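Long-range contact in putative extracellular solute-binding protein (Bordetella bronchiseptica, PDB 4P56), which probably serves as the periplasmic solute-binding component of a TRAP transporter, capturing mandelate for uptake into the cell: residues Val90-Tyr95 / Ser235-Val240. Residues are numbered along the deposited sequence; the frame is centred on the assembly and turned at random.
Sequences VSHAYY and SDTHAV. With RMN ((R)-mandelic acid), chain D.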
loop_
_atom_site.group_PDB
_atom_site.type_symbol
_atom_site.label_atom_id
_atom_site.label_comp_id
_atom_site.label_asym_id
_atom_site.label_seq_id
_atom_site.Cartn_x
_atom_site.Cartn_y
_atom_site.Cartn_z
ATOM N N VAL A 90 4.806 4.859 5.654
ATOM C CA VAL A 90 5.772 3.811 5.350
ATOM C C VAL A 90 5.037 2.672 4.690
ATOM O O VAL A 90 3.886 2.411 5.025
ATOM C CB VAL A 90 6.475 3.282 6.633
ATOM C CG1 VAL A 90 7.345 4.352 7.261
ATOM C CG2 VAL A 90 5.458 2.762 7.639
ATOM N N SER A 91 5.699 1.995 3.758
ATOM C CA SER A 91 5.094 0.837 3.141
ATOM C C SER A 91 5.459 -0.423 3.915
ATOM O O SER A 91 6.615 -0.687 4.154
ATOM C CB SER A 91 5.532 0.646 1.690
ATOM O OG SER A 91 5.074 -0.637 1.250
ATOM N N HIS A 92 4.448 -1.212 4.236
ATOM C CA HIS A 92 4.651 -2.445 4.966
ATOM C C HIS A 92 5.463 -3.443 4.177
ATOM O O HIS A 92 6.096 -4.323 4.751
ATOM C CB HIS A 92 3.303 -3.013 5.353
ATOM C CG HIS A 92 2.691 -2.241 6.460
ATOM N ND1 HIS A 92 1.363 -1.873 6.484
ATOM C CD2 HIS A 92 3.231 -1.778 7.602
ATOM C CE1 HIS A 92 1.118 -1.187 7.583
ATOM N NE2 HIS A 92 2.239 -1.122 8.286
ATOM N N ALA A 93 5.485 -3.269 2.868
ATOM C CA ALA A 93 6.312 -4.103 2.002
ATOM C C ALA A 93 7.822 -3.867 2.159
ATOM O O ALA A 93 8.626 -4.704 1.751
ATOM C CB ALA A 93 5.902 -3.887 0.511
ATOM N N TYR A 94 8.223 -2.727 2.692
ATOM C CA TYR A 94 9.617 -2.325 2.624
ATOM C C TYR A 94 10.438 -2.866 3.803
ATOM O O TYR A 94 11.619 -2.563 3.898
ATOM C CB TYR A 94 9.701 -0.806 2.581
ATOM C CG TYR A 94 9.161 -0.227 1.301
ATOM C CD1 TYR A 94 8.641 -1.067 0.277
ATOM C CD2 TYR A 94 9.171 1.137 1.088
ATOM C CE1 TYR A 94 8.134 -0.512 -0.893
ATOM C CE2 TYR A 94 8.670 1.690 -0.095
ATOM C CZ TYR A 94 8.146 0.857 -1.060
ATOM O OH TYR A 94 7.692 1.472 -2.191
ATOM N N TYR A 95 9.812 -3.644 4.683
ATOM C CA TYR A 95 10.500 -4.163 5.897
ATOM C C TYR A 95 10.368 -5.669 6.044
ATOM O O TYR A 95 9.538 -6.154 6.798
ATOM C CB TYR A 95 9.967 -3.463 7.158
ATOM C CG TYR A 95 9.956 -1.980 6.967
ATOM C CD1 TYR A 95 11.048 -1.225 7.328
ATOM C CD2 TYR A 95 8.859 -1.343 6.413
ATOM C CE1 TYR A 95 11.057 0.170 7.126
ATOM C CE2 TYR A 95 8.846 0.028 6.209
ATOM C CZ TYR A 95 9.937 0.770 6.575
ATOM O OH TYR A 95 9.928 2.123 6.355
ATOM N N SER A 235 -2.095 -6.530 -3.169
ATOM C CA SER A 235 -2.119 -5.114 -2.855
ATOM C C SER A 235 -1.014 -4.856 -1.823
ATOM O O SER A 235 -0.220 -5.748 -1.533
ATOM C CB SER A 235 -3.510 -4.705 -2.351
ATOM O OG SER A 235 -3.537 -3.319 -2.091
ATOM N N ASP A 236 -0.968 -3.651 -1.276
ATOM C CA ASP A 236 0.069 -3.259 -0.308
ATOM C C ASP A 236 -0.601 -2.302 0.660
ATOM O O ASP A 236 -1.577 -1.618 0.293
ATOM C CB ASP A 236 1.244 -2.564 -0.999
ATOM C CG ASP A 236 2.337 -2.130 -0.020
ATOM O OD1 ASP A 236 2.554 -2.799 1.036
ATOM O OD2 ASP A 236 2.978 -1.087 -0.307
ATOM N N THR A 237 -0.118 -2.291 1.903
ATOM C CA THR A 237 -0.674 -1.403 2.920
ATOM C C THR A 237 0.425 -0.450 3.327
ATOM O O THR A 237 1.583 -0.821 3.315
ATOM C CB THR A 237 -1.219 -2.173 4.147
ATOM O OG1 THR A 237 -0.261 -3.130 4.611
ATOM C CG2 THR A 237 -2.522 -2.942 3.777
ATOM N N HIS A 238 0.049 0.767 3.677
ATOM C CA HIS A 238 0.967 1.702 4.266
ATOM C C HIS A 238 0.477 2.087 5.649
ATOM O O HIS A 238 -0.713 1.996 5.943
ATOM C CB HIS A 238 1.028 2.979 3.417
ATOM C CG HIS A 238 1.626 2.794 2.066
ATOM N ND1 HIS A 238 1.708 3.829 1.158
ATOM C CD2 HIS A 238 2.131 1.701 1.441
ATOM C CE1 HIS A 238 2.269 3.390 0.045
ATOM N NE2 HIS A 238 2.530 2.101 0.191
ATOM N N ALA A 239 1.389 2.559 6.484
ATOM C CA ALA A 239 1.024 3.077 7.802
ATOM C C ALA A 239 1.338 4.565 7.882
ATOM O O ALA A 239 2.367 5.002 7.402
ATOM C CB ALA A 239 1.777 2.328 8.892
ATOM N N VAL A 240 0.454 5.346 8.510
ATOM C CA VAL A 240 0.811 6.714 8.857
ATOM C C VAL A 240 1.196 6.736 10.365
ATOM O O VAL A 240 0.433 6.273 11.228
ATOM C CB VAL A 240 -0.344 7.666 8.558
ATOM C CG1 VAL A 240 -0.004 9.069 9.053
ATOM C CG2 VAL A 240 -0.624 7.679 7.070
HETATM C C1 RMN D . 3.773 1.464 -3.701
HETATM C C2 RMN D . 4.210 2.651 -3.133
HETATM C C3 RMN D . 3.810 3.870 -3.650
HETATM C C4 RMN D . 2.998 3.920 -4.770
HETATM C C5 RMN D . 2.565 2.732 -5.353
HETATM C C6 RMN D . 2.953 1.517 -4.812
HETATM C C7 RMN D . 4.226 0.141 -3.147
HETATM C C10 RMN D . 5.240 -0.449 -4.081
HETATM O O8 RMN D . 3.210 -0.785 -3.068
HETATM O O11 RMN D . 4.903 -1.205 -5.056
HETATM O O12 RMN D . 6.460 -0.139 -3.934
#
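D236 reaches across to S91 with its carboxylate while also holding the ligand. Its CB lies 3.4 Å from the mandelate hydroxyl O8, and CG, turned anti to the backbone N (chi1 179°), carries the two oxygens toward segment 90-95. OD1 settles against the methyl CB of A93 at 3.6 Å. OD2 gathers the polar bonds: S91 OG donates to the syn lone pair of D236 OD2 at 2.6 Å. Mandelate O8 donates to D236 OD2 at 2.8 Å, and H238 NE2 adds a weak bond in the plane of the imidazole. A carboxylate suits this place because one oxygen can accept from several donors.

Serine suits its place, being small and able to both donate and accept: OG gives its proton to D236 and accepts from A93 N, making an ST turn over S91–A93. That turn leads to Y94, whose ring lies with one face over S91 CB and whose OH donates to mandelate O12 at 2.7 Å; R170 binds the ligand too. H238 lays CD2 3.5 Å from S91 CA, while its ND1 is held by Y144.

Behind the pocket, H92 uses both ring nitrogens: ND1 hydrogen-bonds T237 OG1 at 2.8 Å, a hydroxyl able to donate or accept, while NE2, near the A239 methyl, bonds H135. H92 N to T237 O and the reciprocal V90–A239 pair lock the backbones together. Outer strand 87-91 thus pairs antiparallel with central strand 237-242 of the three-stranded sheet, and the turn after 87-91, with D236 and H238, builds part of the mandelate site of this family 7 solute-binding protein.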